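Local coordinates for protein cycloalternan-forming enzyme (Listeria monocytogenes serovar 1/2a, PDB 5F7U) that belongs to glycosyl hydrolase family 31 and joins a TIM-barrel domain to several beta-rich domains, including a family 6 carbohydrate-binding module, at residues 89-94 against 112-117; 235-240 against 322-327. The protein carries 1 engineered substitution. All blocks are in the same frame, centred on the assembly; numbering follows the deposited sequence.

Overall arrangement
Both contacts are antiparallel strand pairs in the beta-rich N-terminal part of the enzyme, on the same side of the chain's centre. Contact 1 lies further out, about 43 Å from that centre against about 29 Å for contact 2, and the centres of the two are about 16 Å apart. Strand 106-129 links them: residues 112-117 pair with 89-94 in contact 1, and the same strand runs on to pair with 214-229, which in turn pairs with 235-243 of contact 2. They touch directly where Thr116 CG2 packs on Asn236 ND2 at 3.8 Å. No residue of 89-94, 112-117 or 235-240 lines a glycan pocket or magnesium site seen in the model.

Contact 1 (89-94 against 112-117); sequences GDEITY and TFYVTD
Residues 89-94 and 112-117 make up the end of a beta hairpin away from its turn, formed by strands 91-100 and 106-129. Strand 49-57, part of an N-terminal region related by sequence to the E-set beta domains, lies along its other side; the hairpin probably belongs to the same domain. On the buried face, Phe113 takes the crowded rotamer with CG between its backbone N and carbonyl carbon (chi1 63°), and its ring lies alongside Ile92. Ile92 CB sits over one face of that ring, 3.8 Å from its centroid, a CH-pi contact, with CG1 and CG2 reaching ring atoms on either side of CZ. Tyr94 crosses Phe113 at about a right angle and brings its CE2 to the ring's edge, 3.9 Å from Phe113 CE2. The phenol OH of Tyr94 is tied down further away, by His9 and Arg25.

The opposite face carries Glu91, Thr93, Thr112 and Tyr114. Glu91 is fully stretched, CG anti to the backbone N, so its chain runs beside the Tyr114 ring and Glu91 CG comes within 3.5 Å of Tyr114 CE1. Carboxylate and ring planes stand 57° apart, and a water joins the tips, 2.9 Å from Glu91 OE1 and 2.7 Å from Tyr114 OH. Next along, the two threonines cross obliquely; each holds OG1 beside its own backbone N, which brings Thr93 OG1 and Thr112 OG1 together in a 2.7 Å hydrogen bond.

Ile92 and Phe113 form a hydrogen-bonded pair, each N donating to the other's O. Beyond the regular strands, Val115 N still donates to Asp90 O, while Asp90's carboxylate bonds to Glu87 and Asn58. The last bond is Gly89 N to Val115 O, 2.8 Å long and nearly straight at 174°.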
loop_
_atom_site.group_PDB
_atom_site.type_symbol
_atom_site.label_atom_id
_atom_site.label_comp_id
_atom_site.label_asym_id
_atom_site.label_seq_id
_atom_site.Cartn_x
_atom_site.Cartn_y
_atom_site.Cartn_z
ATOM N N GLY A 89 -41.064 0.658 15.559
ATOM C CA GLY A 89 -41.342 0.268 16.946
ATOM C C GLY A 89 -41.998 -1.098 17.110
ATOM O O GLY A 89 -42.040 -1.619 18.221
ATOM N N ASP A 90 -42.518 -1.678 16.026
ATOM C CA ASP A 90 -43.123 -3.014 16.107
ATOM C C ASP A 90 -42.057 -4.029 16.490
ATOM O O ASP A 90 -40.946 -4.016 15.952
ATOM C CB ASP A 90 -43.800 -3.438 14.798
ATOM C CG ASP A 90 -45.121 -2.726 14.539
ATOM O OD1 ASP A 90 -45.722 -2.138 15.468
ATOM O OD2 ASP A 90 -45.576 -2.772 13.381
ATOM N N GLU A 91 -42.404 -4.886 17.442
ATOM C CA GLU A 91 -41.521 -5.941 17.894
ATOM C C GLU A 91 -42.165 -7.244 17.460
ATOM O O GLU A 91 -43.254 -7.596 17.925
ATOM C CB GLU A 91 -41.349 -5.880 19.416
ATOM C CG GLU A 91 -40.524 -7.029 19.980
ATOM C CD GLU A 91 -40.400 -7.017 21.496
ATOM O OE1 GLU A 91 -40.212 -8.109 22.071
ATOM O OE2 GLU A 91 -40.486 -5.946 22.131
ATOM N N ILE A 92 -41.513 -7.940 16.531
ATOM C CA ILE A 92 -42.088 -9.161 15.970
ATOM C C ILE A 92 -41.304 -10.363 16.471
ATOM O O ILE A 92 -40.076 -10.369 16.386
ATOM C CB ILE A 92 -42.089 -9.109 14.420
ATOM C CG1 ILE A 92 -42.727 -7.795 13.881
ATOM C CG2 ILE A 92 -42.673 -10.380 13.814
ATOM C CD1 ILE A 92 -44.038 -7.350 14.485
ATOM N N THR A 93 -42.012 -11.371 16.988
ATOM C CA THR A 93 -41.382 -12.639 17.381
ATOM C C THR A 93 -42.096 -13.799 16.689
ATOM O O THR A 93 -43.323 -13.871 16.734
ATOM C CB THR A 93 -41.383 -12.810 18.911
ATOM O OG1 THR A 93 -40.612 -11.746 19.501
ATOM C CG2 THR A 93 -40.785 -14.163 19.330
ATOM N N TYR A 94 -41.336 -14.697 16.062
ATOM C CA TYR A 94 -41.953 -15.785 15.283
ATOM C C TYR A 94 -41.196 -17.096 15.401
ATOM O O TYR A 94 -39.999 -17.114 15.691
ATOM C CB TYR A 94 -42.111 -15.386 13.795
ATOM C CG TYR A 94 -40.799 -15.228 13.035
ATOM C CD1 TYR A 94 -40.219 -16.322 12.369
ATOM C CD2 TYR A 94 -40.136 -13.992 12.984
ATOM C CE1 TYR A 94 -39.005 -16.189 11.684
ATOM C CE2 TYR A 94 -38.920 -13.857 12.304
ATOM C CZ TYR A 94 -38.367 -14.959 11.659
ATOM O OH TYR A 94 -37.170 -14.824 10.963
ATOM N N THR A 112 -36.658 -12.838 16.999
ATOM C CA THR A 112 -37.260 -11.528 17.223
ATOM C C THR A 112 -36.602 -10.509 16.316
ATOM O O THR A 112 -35.390 -10.569 16.112
ATOM C CB THR A 112 -37.161 -11.109 18.716
ATOM O OG1 THR A 112 -37.915 -12.024 19.519
ATOM C CG2 THR A 112 -37.684 -9.655 18.964
ATOM N N PHE A 113 -37.400 -9.600 15.748
ATOM C CA PHE A 113 -36.832 -8.390 15.134
ATOM C C PHE A 113 -37.604 -7.160 15.562
ATOM O O PHE A 113 -38.789 -7.253 15.924
ATOM C CB PHE A 113 -36.694 -8.491 13.591
ATOM C CG PHE A 113 -38.004 -8.646 12.828
ATOM C CD1 PHE A 113 -38.742 -7.531 12.406
ATOM C CD2 PHE A 113 -38.461 -9.919 12.467
ATOM C CE1 PHE A 113 -39.918 -7.691 11.667
ATOM C CE2 PHE A 113 -39.630 -10.093 11.723
ATOM C CZ PHE A 113 -40.366 -8.975 11.323
ATOM N N TYR A 114 -36.908 -6.025 15.557
ATOM C CA TYR A 114 -37.486 -4.750 15.958
ATOM C C TYR A 114 -37.475 -3.829 14.747
ATOM O O TYR A 114 -36.428 -3.601 14.142
ATOM C CB TYR A 114 -36.695 -4.121 17.106
ATOM C CG TYR A 114 -36.492 -5.041 18.287
ATOM C CD1 TYR A 114 -37.424 -5.088 19.337
ATOM C CD2 TYR A 114 -35.346 -5.860 18.372
ATOM C CE1 TYR A 114 -37.229 -5.940 20.420
ATOM C CE2 TYR A 114 -35.149 -6.702 19.456
ATOM C CZ TYR A 114 -36.087 -6.733 20.472
ATOM O OH TYR A 114 -35.874 -7.573 21.552
ATOM N N VAL A 115 -38.636 -3.300 14.408
ATOM C CA VAL A 115 -38.795 -2.552 13.171
ATOM C C VAL A 115 -38.349 -1.105 13.385
ATOM O O VAL A 115 -38.797 -0.423 14.312
ATOM C CB VAL A 115 -40.236 -2.673 12.641
ATOM C CG1 VAL A 115 -40.408 -1.865 11.365
ATOM C CG2 VAL A 115 -40.560 -4.148 12.385
ATOM N N THR A 116 -37.460 -0.659 12.507
ATOM C CA THR A 116 -36.743 0.591 12.691
ATOM C C THR A 116 -37.112 1.659 11.659
ATOM O O THR A 116 -37.707 1.363 10.617
ATOM C CB THR A 116 -35.229 0.325 12.582
ATOM O OG1 THR A 116 -34.972 -0.344 11.337
ATOM C CG2 THR A 116 -34.744 -0.564 13.743
ATOM N N ASP A 117 -36.760 2.904 11.972
ATOM C CA ASP A 117 -36.744 3.976 10.988
ATOM C C ASP A 117 -35.683 4.989 11.375
ATOM O O ASP A 117 -35.193 4.983 12.510
ATOM C CB ASP A 117 -38.138 4.643 10.839
ATOM C CG ASP A 117 -38.371 5.231 9.439
ATOM O OD1 ASP A 117 -37.418 5.411 8.647
ATOM O OD2 ASP A 117 -39.544 5.527 9.126
HETATM O O HOH W 1 -37.607 -9.035 23.053
#

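Contact 2 (235-240 against 322-327); sequences INQYQN and VLDNDG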
loop_
_atom_site.group_PDB
_atom_site.type_symbol
_atom_site.label_atom_id
_atom_site.label_comp_id
_atom_site.label_asym_id
_atom_site.label_seq_id
_atom_site.Cartn_x
_atom_site.Cartn_y
_atom_site.Cartn_z
ATOM N N ILE A 235 -30.428 0.346 18.153
ATOM C CA ILE A 235 -29.873 1.271 17.140
ATOM C C ILE A 235 -29.060 0.380 16.196
ATOM O O ILE A 235 -28.064 -0.226 16.616
ATOM C CB ILE A 235 -29.018 2.410 17.754
ATOM C CG1 ILE A 235 -29.928 3.333 18.601
ATOM C CG2 ILE A 235 -28.267 3.160 16.648
ATOM C CD1 ILE A 235 -29.206 4.233 19.586
ATOM N N ASN A 236 -29.516 0.245 14.947
ATOM C CA ASN A 236 -28.937 -0.736 14.014
ATOM C C ASN A 236 -27.964 -0.165 13.003
ATOM O O ASN A 236 -27.178 -0.920 12.395
ATOM C CB ASN A 236 -30.039 -1.519 13.265
ATOM C CG ASN A 236 -30.716 -2.558 14.146
ATOM O OD1 ASN A 236 -30.178 -2.940 15.182
ATOM N ND2 ASN A 236 -31.884 -3.033 13.733
ATOM N N GLN A 237 -28.039 1.146 12.786
ATOM C CA GLN A 237 -27.149 1.802 11.818
ATOM C C GLN A 237 -26.991 3.276 12.139
ATOM O O GLN A 237 -27.855 3.860 12.795
ATOM C CB GLN A 237 -27.697 1.686 10.387
ATOM C CG GLN A 237 -27.547 0.329 9.703
ATOM C CD GLN A 237 -27.829 0.386 8.212
ATOM O OE1 GLN A 237 -28.699 1.155 7.752
ATOM N NE2 GLN A 237 -27.104 -0.436 7.440
ATOM N N TYR A 238 -25.884 3.863 11.667
ATOM C CA TYR A 238 -25.660 5.299 11.723
ATOM C C TYR A 238 -25.372 5.804 10.328
ATOM O O TYR A 238 -24.884 5.056 9.490
ATOM C CB TYR A 238 -24.404 5.609 12.533
ATOM C CG TYR A 238 -24.548 5.515 14.018
ATOM C CD1 TYR A 238 -25.207 6.528 14.729
ATOM C CD2 TYR A 238 -23.986 4.443 14.732
ATOM C CE1 TYR A 238 -25.320 6.472 16.114
ATOM C CE2 TYR A 238 -24.104 4.376 16.130
ATOM C CZ TYR A 238 -24.767 5.388 16.810
ATOM O OH TYR A 238 -24.882 5.354 18.190
ATOM N N GLN A 239 -25.637 7.082 10.086
ATOM C CA GLN A 239 -25.149 7.704 8.840
ATOM C C GLN A 239 -24.798 9.164 9.049
ATOM O O GLN A 239 -25.328 9.821 9.955
ATOM C CB GLN A 239 -26.185 7.570 7.703
ATOM C CG GLN A 239 -27.448 8.407 7.903
ATOM C CD GLN A 239 -28.365 8.298 6.703
ATOM O OE1 GLN A 239 -28.144 8.941 5.677
ATOM N NE2 GLN A 239 -29.383 7.460 6.808
ATOM N N ASN A 240 -23.890 9.654 8.206
ATOM C CA ASN A 240 -23.761 11.087 7.978
ATOM C C ASN A 240 -23.545 11.339 6.478
ATOM O O ASN A 240 -23.172 10.423 5.724
ATOM C CB ASN A 240 -22.659 11.718 8.840
ATOM C CG ASN A 240 -22.920 13.207 9.121
ATOM O OD1 ASN A 240 -23.858 13.802 8.573
ATOM N ND2 ASN A 240 -22.104 13.805 9.973
ATOM N N VAL A 322 -22.532 4.870 5.859
ATOM C CA VAL A 322 -23.603 4.182 6.575
ATOM C C VAL A 322 -22.890 3.092 7.348
ATOM O O VAL A 322 -22.245 2.220 6.750
ATOM C CB VAL A 322 -24.666 3.585 5.627
ATOM C CG1 VAL A 322 -25.769 2.902 6.441
ATOM C CG2 VAL A 322 -25.283 4.677 4.773
ATOM N N LEU A 323 -22.965 3.181 8.666
ATOM C CA LEU A 323 -22.219 2.287 9.550
ATOM C C LEU A 323 -23.184 1.368 10.266
ATOM O O LEU A 323 -24.154 1.844 10.870
ATOM C CB LEU A 323 -21.427 3.112 10.589
ATOM C CG LEU A 323 -20.714 2.316 11.695
ATOM C CD1 LEU A 323 -19.586 1.425 11.182
ATOM C CD2 LEU A 323 -20.171 3.250 12.768
ATOM N N ASP A 324 -22.910 0.065 10.216
ATOM C CA ASP A 324 -23.734 -0.928 10.912
ATOM C C ASP A 324 -23.461 -0.940 12.415
ATOM O O ASP A 324 -22.423 -0.469 12.887
ATOM C CB ASP A 324 -23.492 -2.337 10.331
ATOM C CG ASP A 324 -23.941 -2.461 8.865
ATOM O OD1 ASP A 324 -24.621 -1.556 8.316
ATOM O OD2 ASP A 324 -23.625 -3.495 8.260
ATOM N N ASN A 325 -24.427 -1.453 13.164
ATOM C CA ASN A 325 -24.285 -1.651 14.597
ATOM C C ASN A 325 -24.996 -2.951 14.968
ATOM O O ASN A 325 -25.833 -3.418 14.203
ATOM C CB ASN A 325 -24.921 -0.486 15.339
ATOM C CG ASN A 325 -24.541 -0.453 16.810
ATOM O OD1 ASN A 325 -23.367 -0.609 17.159
ATOM N ND2 ASN A 325 -25.533 -0.268 17.678
ATOM N N ASP A 326 -24.664 -3.535 16.117
ATOM C CA ASP A 326 -25.278 -4.795 16.531
ATOM C C ASP A 326 -26.603 -4.602 17.267
ATOM O O ASP A 326 -27.162 -5.557 17.783
ATOM C CB ASP A 326 -24.297 -5.593 17.395
ATOM C CG ASP A 326 -23.908 -4.866 18.678
ATOM O OD1 ASP A 326 -24.198 -3.659 18.847
ATOM O OD2 ASP A 326 -23.286 -5.506 19.539
ATOM N N GLY A 327 -27.088 -3.363 17.325
ATOM C CA GLY A 327 -28.325 -3.051 18.042
ATOM C C GLY A 327 -28.105 -2.370 19.383
ATOM O O GLY A 327 -29.016 -1.728 19.902
#
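Strands 235-243 and 318-327 run antiparallel here, and the backbone bonding is regular at one end only. Tyr238 and Leu323 form a hydrogen-bonded pair: Tyr238 N donates to Leu323 O and Leu323 N to Tyr238 O, both at 2.8 Å and in the carbonyl planes. At Asn236 the chain leaves the extended conformation (psi -20°), and the pairing loosens: Asn325 N reaches Asn236 O at 2.9 Å from well above the carbonyl plane, and the pairing of Ile235 with Gly327 is loose. Gly327 has a positive phi, a backbone shape that calls for glycine, with its CA 3.4 Å from Asn236 OD1.

Side-chain hydrogen bonds supplement the backbone. Asn325, with CG anti to its backbone N (chi1 -167°), points across to the neighbouring strand and gives an N-H of ND2 to Ile235 O at 2.7 Å, close to its amide plane. The same ND2 also bonds to Asp328 O, and OD1 accepts from Asn331, so this buried amide is held at both ends. On the face shared by Gln237, Gln239, Val322 and Asp324, Gln237 lies side by side with Asp324, amide and carboxylate planes 21° apart. Gln237 NE2 donates to Asp324 OD1 at 2.9 Å from above the carboxylate plane, while OD2 is taken by His306.

Van der Waals packing completes each face. Val322 CG1 lies against the Gln237 amide, 3.7 Å from Gln237 CD. On the other face Tyr238 CB is 4.3 Å from Leu323 CB, both residues also touching Leu333; Ile235 CG2 sits over one face of the Tyr238 ring, whose OH bonds to Asn331 O. Mostly polar around Gln237 and Asp324 and apolar round Tyr238 and Leu323, this pair is consistent with a beta-sandwich, as in the galactose mutarotase-like N-terminal domain of family 31 glycosyl hydrolases.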